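Local coordinates for Alr4995 protein (Nostoc sp., PDB 6LRF) that is a bifunctional enzyme with arginine dihydrolase and ornithine cyclodeaminase activities, probably converting arginine to ornithine and on to proline, at residues G121-D126 / L132-G137; L157-I162 / Y167-C172; Q518-G523 / S581-E586. One frame throughout, in Å; residues are numbered along the deposited sequence.

Interaction 1: residues G121-D126 / L132-G137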
ATOM      1  N   GLY B 121     -29.186 -31.739  23.645  1.00 23.86           N
ATOM      2  CA  GLY B 121     -28.680 -30.419  23.312  1.00 27.80           C
ATOM      3  C   GLY B 121     -27.688 -30.420  22.149  1.00 28.06           C
ATOM      4  O   GLY B 121     -27.531 -29.402  21.488  1.00 29.99           O
ATOM      5  N   ASP B 122     -27.034 -31.558  21.902  1.00 24.75           N
ATOM      6  CA  ASP B 122     -26.066 -31.703  20.804  1.00 24.27           C
ATOM      7  C   ASP B 122     -26.458 -32.785  19.810  1.00 27.21           C
ATOM      8  O   ASP B 122     -25.706 -33.070  18.874  1.00 30.69           O
ATOM      9  CB  ASP B 122     -24.660 -32.022  21.330  1.00 27.99           C
ATOM     10  CG  ASP B 122     -23.670 -30.855  21.143  1.00 31.55           C
ATOM     11  OD1 ASP B 122     -24.034 -29.853  20.487  1.00 32.67           O
ATOM     12  OD2 ASP B 122     -22.521 -30.953  21.634  1.00 28.94           O
ATOM     13  N   ALA B 123     -27.611 -33.410  20.011  1.00 22.55           N
ATOM     14  CA  ALA B 123     -28.058 -34.446  19.092  1.00 20.38           C
ATOM     15  C   ALA B 123     -29.572 -34.429  18.988  1.00 32.19           C
ATOM     16  O   ALA B 123     -30.275 -34.702  19.971  1.00 26.52           O
ATOM     17  CB  ALA B 123     -27.570 -35.796  19.529  1.00 24.81           C
ATOM     18  N   LEU B 124     -30.076 -34.100  17.801  1.00 24.98           N
ATOM     19  CA  LEU B 124     -31.515 -33.958  17.611  1.00 25.69           C
ATOM     20  C   LEU B 124     -32.073 -34.954  16.618  1.00 24.98           C
ATOM     21  O   LEU B 124     -31.547 -35.130  15.518  1.00 23.01           O
ATOM     22  CB  LEU B 124     -31.845 -32.548  17.161  1.00 27.27           C
ATOM     23  CG  LEU B 124     -31.584 -31.556  18.285  1.00 28.58           C
ATOM     24  CD1 LEU B 124     -31.738 -30.151  17.787  1.00 30.72           C
ATOM     25  CD2 LEU B 124     -32.575 -31.826  19.400  1.00 31.47           C
ATOM     26  N   LEU B 125     -33.158 -35.600  17.013  1.00 22.39           N
ATOM     27  CA  LEU B 125     -33.807 -36.590  16.165  1.00 24.36           C
ATOM     28  C   LEU B 125     -34.597 -35.944  15.033  1.00 23.90           C
ATOM     29  O   LEU B 125     -35.251 -34.924  15.211  1.00 25.19           O
ATOM     30  CB  LEU B 125     -34.740 -37.470  16.998  1.00 22.02           C
ATOM     31  CG  LEU B 125     -34.036 -38.456  17.929  1.00 31.01           C
ATOM     32  CD1 LEU B 125     -35.003 -38.954  19.016  1.00 30.84           C
ATOM     33  CD2 LEU B 125     -33.462 -39.629  17.136  1.00 22.45           C
ATOM     34  N   ASP B 126     -34.508 -36.543  13.859  1.00 26.28           N
ATOM     35  CA  ASP B 126     -35.433 -36.231  12.780  1.00 31.02           C
ATOM     36  C   ASP B 126     -36.838 -36.563  13.303  1.00 32.34           C
ATOM     37  O   ASP B 126     -37.033 -37.628  13.895  1.00 27.26           O
ATOM     38  CB  ASP B 126     -35.064 -37.040  11.533  1.00 31.17           C
ATOM     39  CG  ASP B 126     -36.147 -37.027  10.476  1.00 34.37           C
ATOM     40  OD1 ASP B 126     -36.258 -36.009   9.763  1.00 33.20           O
ATOM     41  OD2 ASP B 126     -36.862 -38.050  10.353  1.00 34.65           O
ATOM     42  N   LEU B 132     -30.606 -39.577  13.252  1.00 24.83           N
ATOM     43  CA  LEU B 132     -30.187 -38.668  14.313  1.00 24.34           C
ATOM     44  C   LEU B 132     -29.144 -37.666  13.794  1.00 25.45           C
ATOM     45  O   LEU B 132     -28.120 -38.061  13.224  1.00 24.38           O
ATOM     46  CB  LEU B 132     -29.596 -39.454  15.489  1.00 20.02           C
ATOM     47  CG  LEU B 132     -29.001 -38.592  16.599  1.00 21.91           C
ATOM     48  CD1 LEU B 132     -30.108 -37.858  17.317  1.00 23.30           C
ATOM     49  CD2 LEU B 132     -28.178 -39.436  17.572  1.00 20.30           C
ATOM     50  N   TRP B 133     -29.409 -36.383  14.004  1.00 22.47           N
ATOM     51  CA  TRP B 133     -28.440 -35.332  13.743  1.00 24.86           C
ATOM     52  C   TRP B 133     -27.564 -35.137  14.972  1.00 26.60           C
ATOM     53  O   TRP B 133     -28.085 -34.813  16.026  1.00 24.88           O
ATOM     54  CB  TRP B 133     -29.139 -34.011  13.423  1.00 23.15           C
ATOM     55  CG  TRP B 133     -30.094 -33.996  12.226  1.00 27.97           C
ATOM     56  CD1 TRP B 133     -31.465 -34.045  12.259  1.00 26.43           C
ATOM     57  CD2 TRP B 133     -29.737 -33.834  10.847  1.00 25.42           C
ATOM     58  NE1 TRP B 133     -31.978 -33.956  10.983  1.00 28.69           N
ATOM     59  CE2 TRP B 133     -30.939 -33.820  10.098  1.00 27.84           C
ATOM     60  CE3 TRP B 133     -28.513 -33.713  10.168  1.00 25.45           C
ATOM     61  CZ2 TRP B 133     -30.954 -33.694   8.708  1.00 27.86           C
ATOM     62  CZ3 TRP B 133     -28.532 -33.580   8.788  1.00 29.33           C
ATOM     63  CH2 TRP B 133     -29.744 -33.576   8.072  1.00 29.73           C
ATOM     64  N   ALA B 134     -26.248 -35.300  14.853  1.00 20.54           N
ATOM     65  CA  ALA B 134     -25.362 -35.072  16.000  1.00 22.02           C
ATOM     66  C   ALA B 134     -24.359 -33.965  15.738  1.00 23.90           C
ATOM     67  O   ALA B 134     -23.649 -33.998  14.734  1.00 22.51           O
ATOM     68  CB  ALA B 134     -24.612 -36.343  16.363  1.00 19.65           C
ATOM     69  N   GLY B 135     -24.246 -33.033  16.676  1.00 19.83           N
ATOM     70  CA  GLY B 135     -23.286 -31.941  16.559  1.00 25.42           C
ATOM     71  C   GLY B 135     -21.918 -32.260  17.137  1.00 26.43           C
ATOM     72  O   GLY B 135     -21.773 -33.161  17.969  1.00 23.37           O
ATOM     73  N   TYR B 136     -20.894 -31.562  16.655  1.00 21.43           N
ATOM     74  CA  TYR B 136     -19.583 -31.600  17.292  1.00 22.70           C
ATOM     75  C   TYR B 136     -18.929 -30.274  16.980  1.00 24.44           C
ATOM     76  O   TYR B 136     -19.418 -29.540  16.128  1.00 21.57           O
ATOM     77  CB  TYR B 136     -18.722 -32.787  16.817  1.00 22.88           C
ATOM     78  CG  TYR B 136     -18.207 -32.701  15.392  1.00 20.37           C
ATOM     79  CD1 TYR B 136     -19.044 -32.950  14.316  1.00 22.62           C
ATOM     80  CD2 TYR B 136     -16.880 -32.370  15.129  1.00 23.05           C
ATOM     81  CE1 TYR B 136     -18.579 -32.870  13.009  1.00 25.77           C
ATOM     82  CE2 TYR B 136     -16.398 -32.288  13.825  1.00 22.00           C
ATOM     83  CZ  TYR B 136     -17.250 -32.539  12.766  1.00 24.64           C
ATOM     84  OH  TYR B 136     -16.784 -32.462  11.458  1.00 24.00           O
ATOM     85  N   GLY B 137     -17.855 -29.954  17.686  1.00 27.20           N
ATOM     86  CA  GLY B 137     -17.130 -28.727  17.434  1.00 29.11           C
ATOM     87  C   GLY B 137     -16.745 -27.985  18.701  1.00 33.91           C
ATOM     88  O   GLY B 137     -15.728 -27.307  18.719  1.00 37.12           O
TER

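Interaction 2: residues L157-I162 / Y167-C172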
ATOM      1  N   LEU B 157     -26.040 -38.646  11.624  1.00 24.85           N
ATOM      2  CA  LEU B 157     -25.477 -37.670  10.696  1.00 26.63           C
ATOM      3  C   LEU B 157     -24.705 -36.592  11.439  1.00 25.06           C
ATOM      4  O   LEU B 157     -25.293 -35.853  12.225  1.00 25.41           O
ATOM      5  CB  LEU B 157     -26.596 -37.027   9.876  1.00 24.74           C
ATOM      6  CG  LEU B 157     -27.472 -37.974   9.063  1.00 25.03           C
ATOM      7  CD1 LEU B 157     -28.461 -37.173   8.239  1.00 26.83           C
ATOM      8  CD2 LEU B 157     -26.605 -38.850   8.173  1.00 30.43           C
ATOM      9  N   SER B 158     -23.399 -36.487  11.194  1.00 20.48           N
ATOM     10  CA  SER B 158     -22.564 -35.558  11.965  1.00 20.43           C
ATOM     11  C   SER B 158     -22.545 -34.162  11.360  1.00 26.17           C
ATOM     12  O   SER B 158     -22.318 -34.010  10.155  1.00 25.50           O
ATOM     13  CB  SER B 158     -21.131 -36.090  12.070  1.00 24.16           C
ATOM     14  OG  SER B 158     -21.120 -37.399  12.625  1.00 25.76           O
ATOM     15  N   LEU B 159     -22.766 -33.149  12.195  1.00 21.59           N
ATOM     16  CA  LEU B 159     -22.715 -31.745  11.766  1.00 23.61           C
ATOM     17  C   LEU B 159     -21.669 -30.996  12.571  1.00 29.89           C
ATOM     18  O   LEU B 159     -21.619 -31.135  13.806  1.00 22.70           O
ATOM     19  CB  LEU B 159     -24.073 -31.048  11.940  1.00 21.38           C
ATOM     20  CG  LEU B 159     -25.281 -31.638  11.220  1.00 21.53           C
ATOM     21  CD1 LEU B 159     -26.546 -30.862  11.610  1.00 29.01           C
ATOM     22  CD2 LEU B 159     -25.106 -31.619   9.705  1.00 26.48           C
ATOM     23  N   ARG B 160     -20.839 -30.194  11.895  1.00 21.77           N
ATOM     24  CA  ARG B 160     -19.829 -29.426  12.615  1.00 20.93           C
ATOM     25  C   ARG B 160     -20.288 -28.005  12.915  1.00 25.02           C
ATOM     26  O   ARG B 160     -20.708 -27.265  12.020  1.00 24.47           O
ATOM     27  CB  ARG B 160     -18.510 -29.370  11.848  1.00 26.62           C
ATOM     28  CG  ARG B 160     -17.441 -28.656  12.655  1.00 27.18           C
ATOM     29  CD  ARG B 160     -16.235 -28.294  11.827  1.00 28.77           C
ATOM     30  NE  ARG B 160     -15.235 -27.678  12.682  1.00 31.20           N
ATOM     31  CZ  ARG B 160     -14.090 -27.178  12.240  1.00 32.65           C
ATOM     32  NH1 ARG B 160     -13.813 -27.220  10.945  1.00 29.57           N
ATOM     33  NH2 ARG B 160     -13.231 -26.642  13.095  1.00 32.30           N
ATOM     34  N   LEU B 161     -20.190 -27.639  14.192  1.00 22.41           N
ATOM     35  CA  LEU B 161     -20.502 -26.305  14.668  1.00 27.94           C
ATOM     36  C   LEU B 161     -19.249 -25.453  14.624  1.00 25.51           C
ATOM     37  O   LEU B 161     -18.214 -25.889  15.120  1.00 22.89           O
ATOM     38  CB  LEU B 161     -21.040 -26.359  16.105  1.00 21.55           C
ATOM     39  CG  LEU B 161     -22.324 -27.153  16.350  1.00 25.68           C
ATOM     40  CD1 LEU B 161     -22.485 -27.469  17.838  1.00 24.50           C
ATOM     41  CD2 LEU B 161     -23.526 -26.380  15.820  1.00 24.77           C
ATOM     42  N   ILE B 162     -19.353 -24.234  14.082  1.00 31.59           N
ATOM     43  CA  ILE B 162     -18.180 -23.366  13.875  1.00 30.50           C
ATOM     44  C   ILE B 162     -18.305 -21.982  14.493  1.00 34.02           C
ATOM     45  O   ILE B 162     -17.358 -21.207  14.463  1.00 32.57           O
ATOM     46  CB  ILE B 162     -17.893 -23.167  12.380  1.00 28.19           C
ATOM     47  CG1 ILE B 162     -19.121 -22.557  11.701  1.00 27.49           C
ATOM     48  CG2 ILE B 162     -17.525 -24.487  11.728  1.00 30.77           C
ATOM     49  CD1 ILE B 162     -18.915 -22.221  10.256  1.00 34.67           C
ATOM     50  N   TYR B 167     -23.017 -22.961  20.390  1.00 30.00           N
ATOM     51  CA  TYR B 167     -22.096 -23.975  20.886  1.00 30.42           C
ATOM     52  C   TYR B 167     -22.763 -25.347  21.078  1.00 30.18           C
ATOM     53  O   TYR B 167     -22.075 -26.368  21.159  1.00 29.17           O
ATOM     54  CB  TYR B 167     -21.468 -23.494  22.210  1.00 28.34           C
ATOM     55  CG  TYR B 167     -22.470 -23.305  23.346  1.00 35.98           C
ATOM     56  CD1 TYR B 167     -23.286 -22.180  23.409  1.00 33.94           C
ATOM     57  CD2 TYR B 167     -22.605 -24.267  24.343  1.00 31.11           C
ATOM     58  CE1 TYR B 167     -24.204 -22.016  24.441  1.00 34.91           C
ATOM     59  CE2 TYR B 167     -23.523 -24.112  25.382  1.00 34.19           C
ATOM     60  CZ  TYR B 167     -24.319 -22.985  25.428  1.00 37.58           C
ATOM     61  OH  TYR B 167     -25.237 -22.826  26.459  1.00 41.24           O
ATOM     62  N   HIS B 168     -24.095 -25.358  21.164  1.00 28.30           N
ATOM     63  CA  HIS B 168     -24.870 -26.601  21.126  1.00 27.88           C
ATOM     64  C   HIS B 168     -25.685 -26.650  19.844  1.00 26.28           C
ATOM     65  O   HIS B 168     -26.119 -25.619  19.334  1.00 27.28           O
ATOM     66  CB  HIS B 168     -25.816 -26.723  22.332  1.00 28.78           C
ATOM     67  CG  HIS B 168     -25.159 -27.218  23.582  1.00 29.21           C
ATOM     68  ND1 HIS B 168     -25.660 -26.946  24.840  1.00 34.10           N
ATOM     69  CD2 HIS B 168     -24.062 -27.991  23.771  1.00 29.39           C
ATOM     70  CE1 HIS B 168     -24.887 -27.512  25.752  1.00 31.50           C
ATOM     71  NE2 HIS B 168     -23.912 -28.154  25.132  1.00 30.28           N
ATOM     72  N   LEU B 169     -25.905 -27.852  19.341  1.00 23.39           N
ATOM     73  CA  LEU B 169     -26.679 -28.047  18.128  1.00 21.17           C
ATOM     74  C   LEU B 169     -28.084 -27.466  18.226  1.00 27.24           C
ATOM     75  O   LEU B 169     -28.593 -26.909  17.250  1.00 23.65           O
ATOM     76  CB  LEU B 169     -26.767 -29.531  17.806  1.00 20.59           C
ATOM     77  CG  LEU B 169     -27.455 -29.844  16.478  1.00 23.17           C
ATOM     78  CD1 LEU B 169     -26.714 -29.139  15.297  1.00 25.54           C
ATOM     79  CD2 LEU B 169     -27.558 -31.352  16.263  1.00 26.23           C
ATOM     80  N   ASP B 170     -28.709 -27.584  19.400  1.00 23.60           N
ATOM     81  CA  ASP B 170     -30.103 -27.162  19.560  1.00 27.57           C
ATOM     82  C   ASP B 170     -30.277 -25.646  19.664  1.00 29.50           C
ATOM     83  O   ASP B 170     -31.401 -25.157  19.776  1.00 31.60           O
ATOM     84  CB  ASP B 170     -30.746 -27.857  20.783  1.00 29.60           C
ATOM     85  CG  ASP B 170     -30.254 -27.320  22.132  1.00 34.49           C
ATOM     86  OD1 ASP B 170     -29.263 -26.557  22.191  1.00 32.93           O
ATOM     87  OD2 ASP B 170     -30.872 -27.694  23.168  1.00 33.40           O
ATOM     88  N   THR B 171     -29.172 -24.905  19.626  1.00 26.71           N
ATOM     89  CA  THR B 171     -29.250 -23.438  19.586  1.00 32.22           C
ATOM     90  C   THR B 171     -29.322 -22.890  18.155  1.00 31.49           C
ATOM     91  O   THR B 171     -29.549 -21.699  17.962  1.00 31.92           O
ATOM     92  CB  THR B 171     -28.047 -22.773  20.281  1.00 29.52           C
ATOM     93  OG1 THR B 171     -26.846 -23.113  19.580  1.00 29.31           O
ATOM     94  CG2 THR B 171     -27.934 -23.234  21.715  1.00 31.09           C
ATOM     95  N   CYS B 172     -29.139 -23.756  17.160  1.00 26.29           N
ATOM     96  CA  CYS B 172     -29.062 -23.306  15.768  1.00 29.40           C
ATOM     97  C   CYS B 172     -29.679 -24.299  14.801  1.00 31.05           C
ATOM     98  O   CYS B 172     -29.530 -24.166  13.582  1.00 32.21           O
ATOM     99  CB  CYS B 172     -27.604 -23.053  15.368  1.00 28.26           C
ATOM    100  SG  CYS B 172     -26.457 -24.480  15.627  1.00 31.48           S
TER

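Interaction 3: residues Q518-G523 / S581-E586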
ATOM      1  N   GLN B 518     -25.901  -7.160 -19.585  1.00 21.48           N
ATOM      2  CA  GLN B 518     -26.200  -7.720 -20.906  1.00 23.10           C
ATOM      3  C   GLN B 518     -25.079  -8.600 -21.440  1.00 23.86           C
ATOM      4  O   GLN B 518     -25.262  -9.338 -22.402  1.00 24.84           O
ATOM      5  CB  GLN B 518     -26.490  -6.597 -21.914  1.00 28.79           C
ATOM      6  CG  GLN B 518     -27.913  -6.044 -21.811  1.00 26.13           C
ATOM      7  CD  GLN B 518     -28.192  -5.393 -20.471  1.00 22.76           C
ATOM      8  OE1 GLN B 518     -27.526  -4.428 -20.085  1.00 24.55           O
ATOM      9  NE2 GLN B 518     -29.183  -5.916 -19.752  1.00 26.20           N
ATOM     10  N   ALA B 519     -23.911  -8.517 -20.820  1.00 24.17           N
ATOM     11  CA  ALA B 519     -22.804  -9.385 -21.197  1.00 23.55           C
ATOM     12  C   ALA B 519     -21.793  -9.447 -20.069  1.00 22.36           C
ATOM     13  O   ALA B 519     -21.630  -8.494 -19.321  1.00 20.37           O
ATOM     14  CB  ALA B 519     -22.139  -8.902 -22.485  1.00 24.05           C
ATOM     15  N   LEU B 520     -21.112 -10.578 -19.969  1.00 23.09           N
ATOM     16  CA  LEU B 520     -20.115 -10.807 -18.941  1.00 20.94           C
ATOM     17  C   LEU B 520     -18.791 -11.257 -19.569  1.00 20.85           C
ATOM     18  O   LEU B 520     -18.733 -12.239 -20.308  1.00 18.24           O
ATOM     19  CB  LEU B 520     -20.615 -11.853 -17.955  1.00 18.75           C
ATOM     20  CG  LEU B 520     -19.647 -12.214 -16.845  1.00 22.98           C
ATOM     21  CD1 LEU B 520     -19.408 -10.997 -16.010  1.00 21.99           C
ATOM     22  CD2 LEU B 520     -20.252 -13.336 -15.998  1.00 24.71           C
ATOM     23  N   LEU B 521     -17.724 -10.534 -19.261  1.00 17.28           N
ATOM     24  CA  LEU B 521     -16.401 -10.859 -19.797  1.00 21.49           C
ATOM     25  C   LEU B 521     -15.452 -11.156 -18.648  1.00 20.70           C
ATOM     26  O   LEU B 521     -15.375 -10.383 -17.690  1.00 22.63           O
ATOM     27  CB  LEU B 521     -15.859  -9.702 -20.643  1.00 20.76           C
ATOM     28  CG  LEU B 521     -16.797  -9.198 -21.738  1.00 21.38           C
ATOM     29  CD1 LEU B 521     -16.178  -8.002 -22.483  1.00 22.17           C
ATOM     30  CD2 LEU B 521     -17.108 -10.332 -22.703  1.00 22.72           C
ATOM     31  N   GLY B 522     -14.743 -12.274 -18.725  1.00 21.31           N
ATOM     32  CA  GLY B 522     -13.789 -12.598 -17.684  1.00 21.86           C
ATOM     33  C   GLY B 522     -12.810 -13.663 -18.095  1.00 22.83           C
ATOM     34  O   GLY B 522     -12.611 -13.920 -19.282  1.00 23.84           O
ATOM     35  N   GLY B 523     -12.188 -14.294 -17.105  1.00 22.71           N
ATOM     36  CA  GLY B 523     -11.237 -15.354 -17.376  1.00 19.02           C
ATOM     37  C   GLY B 523     -11.724 -16.700 -16.867  1.00 22.98           C
ATOM     38  O   GLY B 523     -12.862 -16.849 -16.394  1.00 22.37           O
ATOM     39  N   SER B 581     -26.748 -22.361  -8.632  1.00 28.97           N
ATOM     40  CA  SER B 581     -26.757 -20.961  -8.249  1.00 27.97           C
ATOM     41  C   SER B 581     -25.442 -20.287  -8.611  1.00 28.33           C
ATOM     42  O   SER B 581     -24.441 -20.970  -8.871  1.00 24.15           O
ATOM     43  CB  SER B 581     -27.015 -20.824  -6.748  1.00 25.80           C
ATOM     44  OG  SER B 581     -26.046 -21.548  -6.011  1.00 28.53           O
ATOM     45  N   GLY B 582     -25.452 -18.952  -8.632  1.00 23.48           N
ATOM     46  CA  GLY B 582     -24.224 -18.193  -8.763  1.00 27.52           C
ATOM     47  C   GLY B 582     -24.149 -17.415 -10.056  1.00 27.07           C
ATOM     48  O   GLY B 582     -25.095 -17.421 -10.857  1.00 26.66           O
ATOM     49  N   VAL B 583     -23.018 -16.747 -10.267  1.00 22.47           N
ATOM     50  CA  VAL B 583     -22.856 -15.880 -11.430  1.00 22.14           C
ATOM     51  C   VAL B 583     -23.050 -16.636 -12.741  1.00 23.22           C
ATOM     52  O   VAL B 583     -23.895 -16.265 -13.551  1.00 22.49           O
ATOM     53  CB  VAL B 583     -21.468 -15.188 -11.425  1.00 25.29           C
ATOM     54  CG1 VAL B 583     -21.269 -14.362 -12.693  1.00 17.99           C
ATOM     55  CG2 VAL B 583     -21.335 -14.318 -10.185  1.00 22.50           C
HETATM   56  N   MSE B 584     -22.285 -17.706 -12.947  1.00 22.01           N
HETATM   57  CA  MSE B 584     -22.338 -18.421 -14.219  1.00 25.97           C
HETATM   58  C   MSE B 584     -23.737 -19.036 -14.410  1.00 24.98           C
HETATM   59  O   MSE B 584     -24.279 -19.049 -15.513  1.00 23.94           O
HETATM   60  CB  MSE B 584     -21.230 -19.490 -14.288  1.00 24.51           C
HETATM   61  CG  MSE B 584     -19.818 -18.955 -13.969  1.00 25.18           C
HETATM   62 SE   MSE B 584     -19.376 -17.363 -15.042  0.44 26.94          SE
HETATM   63  CE  MSE B 584     -19.509 -18.282 -16.751  1.00 26.83           C
ATOM     64  N   TYR B 585     -24.330 -19.498 -13.319  1.00 23.78           N
ATOM     65  CA  TYR B 585     -25.702 -20.019 -13.338  1.00 23.60           C
ATOM     66  C   TYR B 585     -26.705 -19.000 -13.865  1.00 23.78           C
ATOM     67  O   TYR B 585     -27.497 -19.305 -14.747  1.00 24.76           O
ATOM     68  CB  TYR B 585     -26.139 -20.456 -11.937  1.00 24.17           C
ATOM     69  CG  TYR B 585     -27.616 -20.828 -11.850  1.00 24.60           C
ATOM     70  CD1 TYR B 585     -28.063 -22.090 -12.235  1.00 26.75           C
ATOM     71  CD2 TYR B 585     -28.561 -19.913 -11.386  1.00 30.54           C
ATOM     72  CE1 TYR B 585     -29.407 -22.433 -12.155  1.00 31.64           C
ATOM     73  CE2 TYR B 585     -29.908 -20.242 -11.307  1.00 31.02           C
ATOM     74  CZ  TYR B 585     -30.321 -21.504 -11.693  1.00 32.47           C
ATOM     75  OH  TYR B 585     -31.648 -21.835 -11.615  1.00 42.24           O
ATOM     76  N   GLU B 586     -26.680 -17.794 -13.307  1.00 23.93           N
ATOM     77  CA  GLU B 586     -27.602 -16.752 -13.751  1.00 26.18           C
ATOM     78  C   GLU B 586     -27.378 -16.380 -15.211  1.00 29.54           C
ATOM     79  O   GLU B 586     -28.337 -16.061 -15.918  1.00 26.91           O
ATOM     80  CB  GLU B 586     -27.488 -15.498 -12.876  1.00 26.27           C
ATOM     81  CG  GLU B 586     -27.929 -15.674 -11.410  1.00 27.32           C
ATOM     82  CD  GLU B 586     -29.375 -16.184 -11.238  1.00 40.07           C
ATOM     83  OE1 GLU B 586     -30.171 -16.162 -12.211  1.00 36.98           O
ATOM     84  OE2 GLU B 586     -29.712 -16.617 -10.109  1.00 34.60           O
TER

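Interaction 1: residues G121-D126 / L132-G137
Leu-132 and Trp-133 put the largest bumps into this pairing of 123-125 with 132-136, one on each face of the sheet. Leu-132 swings its CG away from the backbone N (chi1 174°), which carries CD1 over the neighbouring strand and into the hollow bounded by Ala-123, the peptide of Leu-124 and Leu-125. There Leu-132 CD1 meets Leu-125 CD2 at 3.8 Å and Ala-123 CB at 3.9 Å. The small alanine supplies the dip and the branched leucine the opposing ridge. Ala-134, on the same face, is short enough to lie flat beside Ala-123, and this low surface is covered by Leu-74 of strand 73-76 and by helix 145-152.

On the other face Trp-133 packs against the main chain opposite. The indole turns an edge to Leu-124 O, with Trp-133 CD1 3.4 Å from that oxygen, while the side chain of Leu-124 itself turns aside. The same carbonyl accepts Trp-133 N at 2.9 Å, the donor standing 32° from its plane. In return, Leu-124 N reaches Trp-133 O at 2.8 Å, within the carbonyl plane, so both polar backbone groups of Leu-124 are satisfied in a buried setting.

At the far end Gly-135 N gives a straight bond to Asp-122 O, 2.6 Å long. Having no side chain, Gly-135 leaves a notch beside the carboxylate of Asp-122, whose two oxygens are held by Leu-169 N and Ser-140 OG. Asp-126, at the hairpin's turn, forms a salt bridge with Arg-130. The whole is an antiparallel beta hairpin at one border of a mixed sheet in the GME-family domain, probably the arginine dihydrolase part, whose relatives share an alpha/beta propeller.

Interaction 2: residues L157-I162 / Y167-C172
Leu-161 meets the segment 167-172 with both of its methyl groups; no hydrogen bond crosses between the two sides, which are joined by packing. Leu-161 CD2 rests 3.5 Å from Cys-172 SG and 4.2 Å from Leu-169 CD1. The sulfur is placed there by a first torsion of 55°, which sets it between the backbone N and the carbonyl carbon. Two residues earlier, on the strand itself, Leu-159 CD1 touches Leu-169 CD1 at 4.1 Å, the two leucines meeting at about a right angle. Leu-169 thereby reaches both alternate leucines with one methyl, a task suited to a branched, flexible side chain.

A second kind of packing sets a methyl against main chain. Leu-161 CD1 lies 3.5 Å from Tyr-167 O and close to the His-168 and Leu-169 peptide, so that it rests against the backbone where the turn begins.

Hydrogen bonds inside 167-172 shape it, and others tie it to the surroundings. His-168 O accepts both Thr-171 OG1 at 2.6 Å and Thr-171 N at 3.1 Å, a double grip that fixes the short 3-10 turn; threonine suits the position because its hydroxyl can bend back to that carbonyl. His-168 NE2 is hydrogen-bonded to Glu-118 OE1, which would help to set the imidazole's orientation.

Ring packing adds to this: Tyr-167 CE2 stands 3.6 Å above one face of the His-168 ring, near its rim.

Strand 155-160 thus runs on into a loop whose 3-10 turn folds back against the strand's leucine-bearing side before strand 173-175, a strand-to-strand connection within the GME-family domain, whose relatives share the alpha/beta propeller fold.

Interaction 3: residues Q518-G523 / S581-E586
Leu-520 faces the start of helix 583-589 and carries the contact with a single methyl. With its CG turned away from the backbone N (chi1 178°), the side chain reaches out from the strand until Leu-520 CD2 comes 3.6 Å from Val-583 CG1. The two side chains meet at about a right angle, one methyl of each making the contact. Leucine has the length to bridge the gap between strand and helix, where the nearest CA atoms, those of Leu-520 and Met-584, are still 9.2 Å apart.

Val-583 is compact and apolar, which suits a place between Leu-520 and helix 505-513, where it also packs on Leu-508, Ser-509 and Ile-512. The setting is that of a Rossmann-type domain: strand 519-523 belongs to a six-stranded parallel sheet with order 3-2-1-4-5-6, and helix 583-589 packs on its surface before the chain enters the neighbouring strand 594-597.

Met-584, present as selenomethionine, takes the third share. Its three torsions all lie near -60°, curling the chain so that Met-584 SE arrives 4.2 Å from Leu-520 CD2, a large, polarisable atom beside a methyl. The same side chain touches Phe-594, which Leu-520 also meets. Asp-530 of helix 524-536 binds the backbone N of Val-583 through OD1 and that of Met-584 through OD2, tying the beginning of the helix in place.

Overall arrangement
The three contacts follow one another along the chain in the order of their numbers. Interactions 1 and 2 are neighbours, their centres about 7 Å apart: strands 132-136 and 155-160 lie side by side in one mixed sheet of the GME-family domain, and the loop 167-172 folds back near the beginning of 121-126. Interaction 3 belongs to the Rossmann-type region far downstream, about 38 Å from interaction 1 and 34 Å from interaction 2, centre to centre, with nearest atoms no closer than about 18 Å. The contacts thus lie inside two separate regions, consistent with two activities carried on a single chain.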